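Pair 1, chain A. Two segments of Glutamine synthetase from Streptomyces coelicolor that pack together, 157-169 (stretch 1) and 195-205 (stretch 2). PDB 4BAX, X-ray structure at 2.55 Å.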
# COMPACT_ATOMS: atom_id res chain seq x y z
N ALA A 157 -5.29 -24.19 -19.50
CA ALA A 157 -4.86 -23.55 -20.75
C ALA A 157 -3.81 -24.40 -21.47
O ALA A 157 -3.86 -24.59 -22.70
CB ALA A 157 -4.34 -22.17 -20.46
N HIS A 158 -2.89 -24.96 -20.69
CA HIS A 158 -1.85 -25.82 -21.22
C HIS A 158 -2.38 -27.14 -21.80
O HIS A 158 -1.96 -27.57 -22.89
CB HIS A 158 -0.83 -26.08 -20.14
CG HIS A 158 0.18 -27.13 -20.50
ND1 HIS A 158 0.17 -28.39 -19.94
CD2 HIS A 158 1.22 -27.10 -21.37
CE1 HIS A 158 1.18 -29.09 -20.44
NE2 HIS A 158 1.83 -28.33 -21.30
N LEU A 159 -3.33 -27.77 -21.10
CA LEU A 159 -3.88 -29.02 -21.61
C LEU A 159 -4.62 -28.80 -22.94
O LEU A 159 -4.42 -29.56 -23.90
CB LEU A 159 -4.79 -29.68 -20.57
CG LEU A 159 -5.65 -30.84 -21.05
CD1 LEU A 159 -4.79 -32.07 -21.33
CD2 LEU A 159 -6.71 -31.15 -20.03
N GLU A 160 -5.44 -27.75 -23.00
CA GLU A 160 -6.15 -27.41 -24.23
C GLU A 160 -5.14 -27.05 -25.33
O GLU A 160 -5.28 -27.47 -26.48
CB GLU A 160 -7.14 -26.26 -23.99
CG GLU A 160 -7.98 -25.86 -25.21
CD GLU A 160 -8.93 -26.99 -25.70
OE1 GLU A 160 -8.95 -28.09 -25.10
OE2 GLU A 160 -9.66 -26.79 -26.70
N ASN A 161 -4.07 -26.37 -24.95
CA ASN A 161 -3.02 -26.02 -25.90
C ASN A 161 -2.30 -27.26 -26.45
O ASN A 161 -2.04 -27.32 -27.66
CB ASN A 161 -2.03 -25.06 -25.25
CG ASN A 161 -2.52 -23.62 -25.28
OD1 ASN A 161 -3.41 -23.29 -26.06
ND2 ASN A 161 -1.94 -22.76 -24.45
N CYS A 162 -2.01 -28.24 -25.60
CA CYS A 162 -1.34 -29.48 -26.01
C CYS A 162 -2.23 -30.28 -27.00
O CYS A 162 -1.75 -30.84 -28.01
CB CYS A 162 -1.00 -30.33 -24.79
SG CYS A 162 0.45 -29.71 -23.81
N LEU A 163 -3.53 -30.34 -26.71
CA LEU A 163 -4.48 -31.06 -27.57
C LEU A 163 -4.69 -30.40 -28.94
O LEU A 163 -4.72 -31.07 -29.97
CB LEU A 163 -5.81 -31.27 -26.85
CG LEU A 163 -5.68 -32.16 -25.59
CD1 LEU A 163 -6.95 -32.23 -24.75
CD2 LEU A 163 -5.27 -33.57 -25.99
N LYS A 164 -4.77 -29.06 -28.94
CA LYS A 164 -4.88 -28.31 -30.18
C LYS A 164 -3.63 -28.51 -31.02
O LYS A 164 -3.70 -28.56 -32.24
CB LYS A 164 -5.08 -26.82 -29.87
CG LYS A 164 -6.48 -26.33 -30.14
CD LYS A 164 -6.99 -25.51 -28.97
CE LYS A 164 -6.26 -24.18 -28.83
NZ LYS A 164 -7.25 -23.07 -28.80
N ALA A 165 -2.49 -28.66 -30.34
CA ALA A 165 -1.22 -29.00 -31.00
C ALA A 165 -1.17 -30.47 -31.47
O ALA A 165 -0.29 -30.84 -32.26
CB ALA A 165 -0.06 -28.71 -30.07
N GLY A 166 -2.10 -31.30 -30.99
CA GLY A 166 -2.14 -32.69 -31.39
C GLY A 166 -1.31 -33.68 -30.60
O GLY A 166 -1.16 -34.85 -30.98
N LEU A 167 -0.80 -33.25 -29.45
CA LEU A 167 0.05 -34.12 -28.64
C LEU A 167 -0.72 -35.24 -27.94
O LEU A 167 -1.91 -35.09 -27.63
CB LEU A 167 0.82 -33.30 -27.64
CG LEU A 167 1.53 -32.09 -28.21
CD1 LEU A 167 2.33 -31.42 -27.05
CD2 LEU A 167 2.41 -32.52 -29.37
N GLY A 168 -0.06 -36.38 -27.73
CA GLY A 168 -0.73 -37.51 -27.12
C GLY A 168 -0.75 -37.40 -25.61
O GLY A 168 0.07 -38.00 -24.90
N ILE A 169 -1.69 -36.61 -25.12
CA ILE A 169 -1.85 -36.44 -23.70
C ILE A 169 -2.94 -37.39 -23.26
O ILE A 169 -4.03 -37.37 -23.84
CB ILE A 169 -2.27 -35.00 -23.36
CG1 ILE A 169 -1.33 -34.00 -24.03
CG2 ILE A 169 -2.32 -34.81 -21.85
CD1 ILE A 169 0.09 -34.09 -23.53
N ASP A 195 9.86 -36.11 -28.46
CA ASP A 195 9.61 -34.89 -29.21
C ASP A 195 8.38 -34.17 -28.65
O ASP A 195 8.43 -32.95 -28.45
CB ASP A 195 9.40 -35.19 -30.69
CG ASP A 195 10.71 -35.56 -31.40
OD1 ASP A 195 11.79 -35.22 -30.87
OD2 ASP A 195 10.66 -36.19 -32.48
N GLN A 196 7.31 -34.92 -28.38
CA GLN A 196 6.05 -34.31 -27.91
C GLN A 196 6.19 -33.71 -26.50
O GLN A 196 5.71 -32.60 -26.24
CB GLN A 196 4.89 -35.32 -27.96
CG GLN A 196 4.49 -35.81 -29.36
CD GLN A 196 3.08 -36.44 -29.43
OE1 GLN A 196 2.31 -36.37 -28.47
NE2 GLN A 196 2.74 -37.03 -30.59
N LEU A 197 6.93 -34.40 -25.64
CA LEU A 197 7.18 -33.96 -24.26
C LEU A 197 7.96 -32.63 -24.21
O LEU A 197 7.66 -31.74 -23.38
CB LEU A 197 7.92 -35.05 -23.47
CG LEU A 197 8.27 -34.68 -22.02
CD1 LEU A 197 7.04 -34.21 -21.25
CD2 LEU A 197 8.93 -35.85 -21.28
N TRP A 198 8.96 -32.50 -25.09
CA TRP A 198 9.74 -31.27 -25.16
C TRP A 198 8.86 -30.11 -25.58
O TRP A 198 8.92 -29.01 -25.01
CB TRP A 198 10.93 -31.41 -26.12
CG TRP A 198 12.17 -31.89 -25.43
CD1 TRP A 198 12.90 -33.03 -25.72
CD2 TRP A 198 12.78 -31.30 -24.29
NE1 TRP A 198 13.96 -33.14 -24.84
CE2 TRP A 198 13.91 -32.10 -23.95
CE3 TRP A 198 12.50 -30.16 -23.52
CZ2 TRP A 198 14.75 -31.79 -22.87
CZ3 TRP A 198 13.34 -29.86 -22.45
CH2 TRP A 198 14.45 -30.67 -22.14
N VAL A 199 8.01 -30.39 -26.55
CA VAL A 199 7.09 -29.40 -27.05
C VAL A 199 6.05 -29.07 -25.97
O VAL A 199 5.70 -27.91 -25.73
CB VAL A 199 6.44 -29.85 -28.36
CG1 VAL A 199 5.34 -28.88 -28.74
CG2 VAL A 199 7.50 -29.94 -29.47
N ALA A 200 5.59 -30.12 -25.30
CA ALA A 200 4.64 -29.94 -24.23
C ALA A 200 5.25 -29.12 -23.06
O ALA A 200 4.56 -28.28 -22.45
CB ALA A 200 4.08 -31.30 -23.75
N ARG A 201 6.54 -29.34 -22.77
CA ARG A 201 7.25 -28.54 -21.77
C ARG A 201 7.31 -27.10 -22.25
O ARG A 201 7.05 -26.15 -21.49
CB ARG A 201 8.67 -29.05 -21.53
CG ARG A 201 8.78 -30.23 -20.56
CD ARG A 201 10.01 -31.10 -20.89
NE ARG A 201 10.24 -32.16 -19.91
CZ ARG A 201 11.44 -32.59 -19.50
NH1 ARG A 201 12.56 -32.08 -19.99
NH2 ARG A 201 11.51 -33.57 -18.59
N TRP A 202 7.66 -26.94 -23.51
CA TRP A 202 7.79 -25.60 -24.05
C TRP A 202 6.43 -24.90 -23.94
O TRP A 202 6.36 -23.72 -23.60
CB TRP A 202 8.32 -25.62 -25.50
CG TRP A 202 8.53 -24.24 -26.04
CD1 TRP A 202 9.69 -23.50 -25.96
CD2 TRP A 202 7.57 -23.41 -26.74
NE1 TRP A 202 9.50 -22.26 -26.56
CE2 TRP A 202 8.22 -22.19 -27.05
CE3 TRP A 202 6.24 -23.58 -27.12
CZ2 TRP A 202 7.58 -21.16 -27.73
CZ3 TRP A 202 5.61 -22.55 -27.79
CH2 TRP A 202 6.28 -21.36 -28.10
N LEU A 203 5.36 -25.65 -24.20
CA LEU A 203 4.01 -25.10 -24.11
C LEU A 203 3.63 -24.72 -22.67
O LEU A 203 2.87 -23.75 -22.46
CB LEU A 203 3.01 -26.08 -24.70
CG LEU A 203 2.91 -26.12 -26.22
CD1 LEU A 203 2.05 -27.31 -26.65
CD2 LEU A 203 2.34 -24.83 -26.78
N LEU A 204 4.11 -25.47 -21.68
CA LEU A 204 3.80 -25.15 -20.28
C LEU A 204 4.42 -23.82 -19.84
O LEU A 204 3.71 -22.92 -19.36
CB LEU A 204 4.23 -26.29 -19.36
CG LEU A 204 3.99 -26.00 -17.86
CD1 LEU A 204 2.50 -25.95 -17.44
CD2 LEU A 204 4.77 -27.00 -17.00
N TYR A 205 5.72 -23.67 -20.08
CA TYR A 205 6.44 -22.46 -19.72
C TYR A 205 5.83 -21.29 -20.42
O TYR A 205 5.59 -20.24 -19.84
CB TYR A 205 7.88 -22.56 -20.18
CG TYR A 205 8.73 -23.61 -19.54
CD1 TYR A 205 8.81 -23.75 -18.16
CD2 TYR A 205 9.51 -24.45 -20.33
CE1 TYR A 205 9.64 -24.73 -17.60
CE2 TYR A 205 10.32 -25.41 -19.79
CZ TYR A 205 10.39 -25.55 -18.43
OH TYR A 205 11.21 -26.53 -17.92

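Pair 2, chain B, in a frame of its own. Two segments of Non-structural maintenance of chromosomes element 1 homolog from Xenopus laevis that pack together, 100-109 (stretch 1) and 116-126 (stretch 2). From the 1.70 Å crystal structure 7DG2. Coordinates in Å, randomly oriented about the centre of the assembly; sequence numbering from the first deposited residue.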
# COMPACT_ATOMS: atom_id res chain seq x y z
N GLU B 100 -19.37 3.45 3.44
CA GLU B 100 -20.63 3.25 4.14
C GLU B 100 -20.92 1.76 4.29
O GLU B 100 -21.32 1.29 5.37
CB GLU B 100 -21.79 3.93 3.39
CG GLU B 100 -23.08 3.90 4.22
CD GLU B 100 -24.31 4.40 3.47
OE1 GLU B 100 -25.43 3.96 3.83
OE2 GLU B 100 -24.15 5.20 2.52
N LEU B 101 -20.70 0.99 3.22
CA LEU B 101 -20.94 -0.45 3.32
C LEU B 101 -19.94 -1.09 4.28
O LEU B 101 -20.31 -1.99 5.04
CB LEU B 101 -20.88 -1.11 1.94
CG LEU B 101 -21.14 -2.62 1.92
CD1 LEU B 101 -22.53 -2.95 2.51
CD2 LEU B 101 -21.03 -3.17 0.50
N PHE B 102 -18.68 -0.63 4.28
CA PHE B 102 -17.73 -1.14 5.25
C PHE B 102 -18.22 -0.91 6.67
O PHE B 102 -18.19 -1.82 7.51
CB PHE B 102 -16.33 -0.51 5.07
CG PHE B 102 -15.33 -1.07 6.05
CD1 PHE B 102 -14.74 -2.29 5.82
CD2 PHE B 102 -15.04 -0.40 7.23
CE1 PHE B 102 -13.85 -2.83 6.74
CE2 PHE B 102 -14.18 -0.93 8.16
CZ PHE B 102 -13.59 -2.15 7.91
N ARG B 103 -18.72 0.30 6.95
CA ARG B 103 -19.15 0.61 8.31
C ARG B 103 -20.36 -0.23 8.71
O ARG B 103 -20.42 -0.72 9.84
CB ARG B 103 -19.48 2.10 8.46
CG ARG B 103 -18.24 3.00 8.36
CD ARG B 103 -18.54 4.43 8.83
NE ARG B 103 -19.64 5.05 8.11
CZ ARG B 103 -19.51 5.75 6.98
NH1 ARG B 103 -20.59 6.27 6.39
NH2 ARG B 103 -18.32 5.91 6.42
N LYS B 104 -21.33 -0.41 7.80
CA LYS B 104 -22.49 -1.23 8.15
C LYS B 104 -22.10 -2.69 8.32
O LYS B 104 -22.66 -3.38 9.18
CB LYS B 104 -23.59 -1.09 7.09
CG LYS B 104 -24.16 0.33 6.93
CD LYS B 104 -24.69 0.89 8.24
CE LYS B 104 -25.92 0.14 8.74
NZ LYS B 104 -26.46 0.76 10.00
N THR B 105 -21.16 -3.18 7.51
CA THR B 105 -20.68 -4.55 7.67
C THR B 105 -19.95 -4.72 9.00
O THR B 105 -20.16 -5.71 9.72
CB THR B 105 -19.76 -4.91 6.49
OG1 THR B 105 -20.51 -4.82 5.26
CG2 THR B 105 -19.20 -6.32 6.63
N MET B 106 -19.07 -3.78 9.33
CA MET B 106 -18.41 -3.78 10.63
C MET B 106 -19.42 -3.77 11.77
O MET B 106 -19.28 -4.52 12.74
CB MET B 106 -17.48 -2.57 10.73
CG MET B 106 -16.98 -2.30 12.14
SD MET B 106 -15.61 -1.10 12.18
CE MET B 106 -16.32 0.28 11.31
N GLU B 107 -20.47 -2.96 11.65
CA GLU B 107 -21.49 -2.91 12.69
C GLU B 107 -22.17 -4.26 12.85
O GLU B 107 -22.37 -4.73 13.98
CB GLU B 107 -22.52 -1.82 12.37
CG GLU B 107 -23.73 -1.82 13.30
CD GLU B 107 -24.78 -0.79 12.92
OE1 GLU B 107 -25.69 -0.55 13.74
OE2 GLU B 107 -24.69 -0.23 11.80
N LEU B 108 -22.53 -4.91 11.74
CA LEU B 108 -23.14 -6.23 11.84
C LEU B 108 -22.18 -7.25 12.45
O LEU B 108 -22.59 -8.10 13.25
CB LEU B 108 -23.63 -6.68 10.46
CG LEU B 108 -24.40 -7.99 10.37
CD1 LEU B 108 -25.46 -7.99 11.44
CD2 LEU B 108 -25.04 -8.09 8.99
N ILE B 109 -20.90 -7.18 12.08
CA ILE B 109 -19.90 -8.07 12.67
C ILE B 109 -19.81 -7.85 14.17
O ILE B 109 -19.75 -8.81 14.95
CB ILE B 109 -18.54 -7.85 11.97
CG1 ILE B 109 -18.54 -8.55 10.61
CG2 ILE B 109 -17.40 -8.29 12.87
CD1 ILE B 109 -17.50 -7.99 9.62
N PHE B 116 -19.01 -12.95 12.58
CA PHE B 116 -18.93 -12.99 11.13
C PHE B 116 -20.21 -12.47 10.50
O PHE B 116 -21.30 -12.61 11.07
CB PHE B 116 -18.66 -14.41 10.63
CG PHE B 116 -17.24 -14.88 10.86
CD1 PHE B 116 -16.85 -15.33 12.12
CD2 PHE B 116 -16.32 -14.88 9.83
CE1 PHE B 116 -15.54 -15.76 12.34
CE2 PHE B 116 -15.00 -15.31 10.04
CZ PHE B 116 -14.62 -15.75 11.29
N ALA B 117 -20.08 -11.85 9.33
CA ALA B 117 -21.22 -11.49 8.48
C ALA B 117 -21.21 -12.38 7.24
O ALA B 117 -20.15 -12.73 6.73
CB ALA B 117 -21.17 -10.02 8.07
N THR B 118 -22.39 -12.80 6.78
CA THR B 118 -22.47 -13.64 5.60
C THR B 118 -22.55 -12.79 4.34
O THR B 118 -22.89 -11.62 4.39
CB THR B 118 -23.69 -14.54 5.65
OG1 THR B 118 -24.85 -13.69 5.70
CG2 THR B 118 -23.68 -15.41 6.90
N SER B 119 -22.27 -13.42 3.19
CA SER B 119 -22.42 -12.71 1.92
C SER B 119 -23.82 -12.14 1.73
O SER B 119 -23.98 -10.98 1.31
CB SER B 119 -22.07 -13.63 0.75
OG SER B 119 -20.69 -13.92 0.74
N ILE B 120 -24.86 -12.92 2.03
CA ILE B 120 -26.21 -12.41 1.85
C ILE B 120 -26.47 -11.21 2.76
O ILE B 120 -27.11 -10.24 2.36
CB ILE B 120 -27.24 -13.54 2.07
CG1 ILE B 120 -27.27 -14.46 0.85
CG2 ILE B 120 -28.64 -12.94 2.33
CD1 ILE B 120 -28.17 -15.69 1.01
N SER B 121 -25.97 -11.26 4.00
CA SER B 121 -26.22 -10.14 4.90
C SER B 121 -25.56 -8.87 4.37
O SER B 121 -26.15 -7.79 4.46
CB SER B 121 -25.75 -10.47 6.33
OG SER B 121 -24.34 -10.34 6.49
N ILE B 122 -24.37 -8.99 3.76
CA ILE B 122 -23.70 -7.80 3.22
C ILE B 122 -24.43 -7.29 1.98
O ILE B 122 -24.56 -6.07 1.78
CB ILE B 122 -22.22 -8.11 2.93
CG1 ILE B 122 -21.53 -8.45 4.24
CG2 ILE B 122 -21.54 -6.88 2.30
CD1 ILE B 122 -20.16 -9.09 4.08
N LEU B 123 -24.94 -8.20 1.15
CA LEU B 123 -25.75 -7.78 0.00
C LEU B 123 -27.01 -7.06 0.45
O LEU B 123 -27.46 -6.10 -0.20
CB LEU B 123 -26.10 -9.00 -0.86
CG LEU B 123 -24.91 -9.67 -1.57
CD1 LEU B 123 -25.31 -11.00 -2.21
CD2 LEU B 123 -24.33 -8.73 -2.64
N ASN B 124 -27.62 -7.51 1.56
CA ASN B 124 -28.81 -6.83 2.06
C ASN B 124 -28.47 -5.47 2.65
O ASN B 124 -29.19 -4.50 2.43
CB ASN B 124 -29.54 -7.72 3.08
CG ASN B 124 -30.22 -8.90 2.43
OD1 ASN B 124 -30.43 -8.91 1.22
ND2 ASN B 124 -30.54 -9.94 3.22
N LEU B 125 -27.34 -5.38 3.38
CA LEU B 125 -26.88 -4.06 3.84
C LEU B 125 -26.68 -3.12 2.67
O LEU B 125 -27.05 -1.94 2.73
CB LEU B 125 -25.58 -4.21 4.62
CG LEU B 125 -25.68 -4.96 5.94
CD1 LEU B 125 -24.26 -5.17 6.50
CD2 LEU B 125 -26.55 -4.19 6.92
N ALA B 126 -26.08 -3.62 1.59
CA ALA B 126 -25.80 -2.77 0.43
C ALA B 126 -27.08 -2.28 -0.20
O ALA B 126 -27.16 -1.14 -0.69
CB ALA B 126 -24.97 -3.53 -0.59

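Pair 1 ties its two segments together with two hydrogen bonds, whereas pair 2 has none between its segments and relies on apolar packing. The contrast is clearest where A:His158 matches B:Leu101. The imidazole donates from NE2 to the carbonyl A:Ala200 O at 3.0 Å, an acceptor that also receives A:Leu204 N within its own helix, at 2.9 Å. One face of the ring lies against A:Leu204, whose CB is 4.0 Å from the ring centroid, so a flat polar side chain serves both as donor and as packing surface. B:Leu101 takes nearly the same place, with side-chain centres 0.5 Å apart, but without a donor: its CD1 lies 3.9 Å from B:Leu125 CB, 4.0 Å from B:Ala126 CB and 4.1 Å from B:Ile122 CG2.

The shared frame is a pair of helices running roughly antiparallel, at 140° in pair 1 and 132° in pair 2, with axes 9.5 and 9.7 Å apart at closest approach. Fourteen central residues superpose to 0.4 Å. The closest side-chain match is a leucine, A:Leu203 matching B:Leu125, with side-chain centres 0.3 Å apart and the same mt rotamer. Leucine suits this place because its branched end can settle between residues of the other helix. In pair 2 it is a knob among B:Leu101, B:Lys104, B:Thr105 and B:Leu108.

Around this leucine the partners differ. A:Cys162 places SG 4.0 Å from both A:Leu203 CD1 and A:Ala200 CB. Its counterpart B:Thr105 turns OG1 back to B:Leu101 O, a 2.8 Å hydrogen bond that satisfies the hydroxyl within its own helix, and packs beside B:Ile122, the match of A:Ala200. A:Ala165 offers only a methyl, its CB 4.3 Å from A:Leu203 CD1; B:Leu108 reaches farther, with CD2 3.9 Å from B:Leu125 CD1 and 3.4 Å from B:Ser121 OG.

Beyond this point the chains diverge. A:Gly166, with positive phi, closes its helix in a Schellman motif, and the chain turns to bring A:Leu167 CD1 within 3.7 Å of A:Ala200 CB. A:Gly168 N then donates to A:Gln196 OE1 over a very short 2.5 Å. B:Ile109, the match of A:Gly166, instead continues its helix and packs CG1 3.9 Å from B:Ala117 CB. A:Gln196 lies inside a helix that began earlier, but its match B:Thr118 stands at an N-cap: its OG1 accepts from B:Ser121 N at 3.2 Å, occupying a backbone donor that the first helical turn leaves without a carbonyl partner.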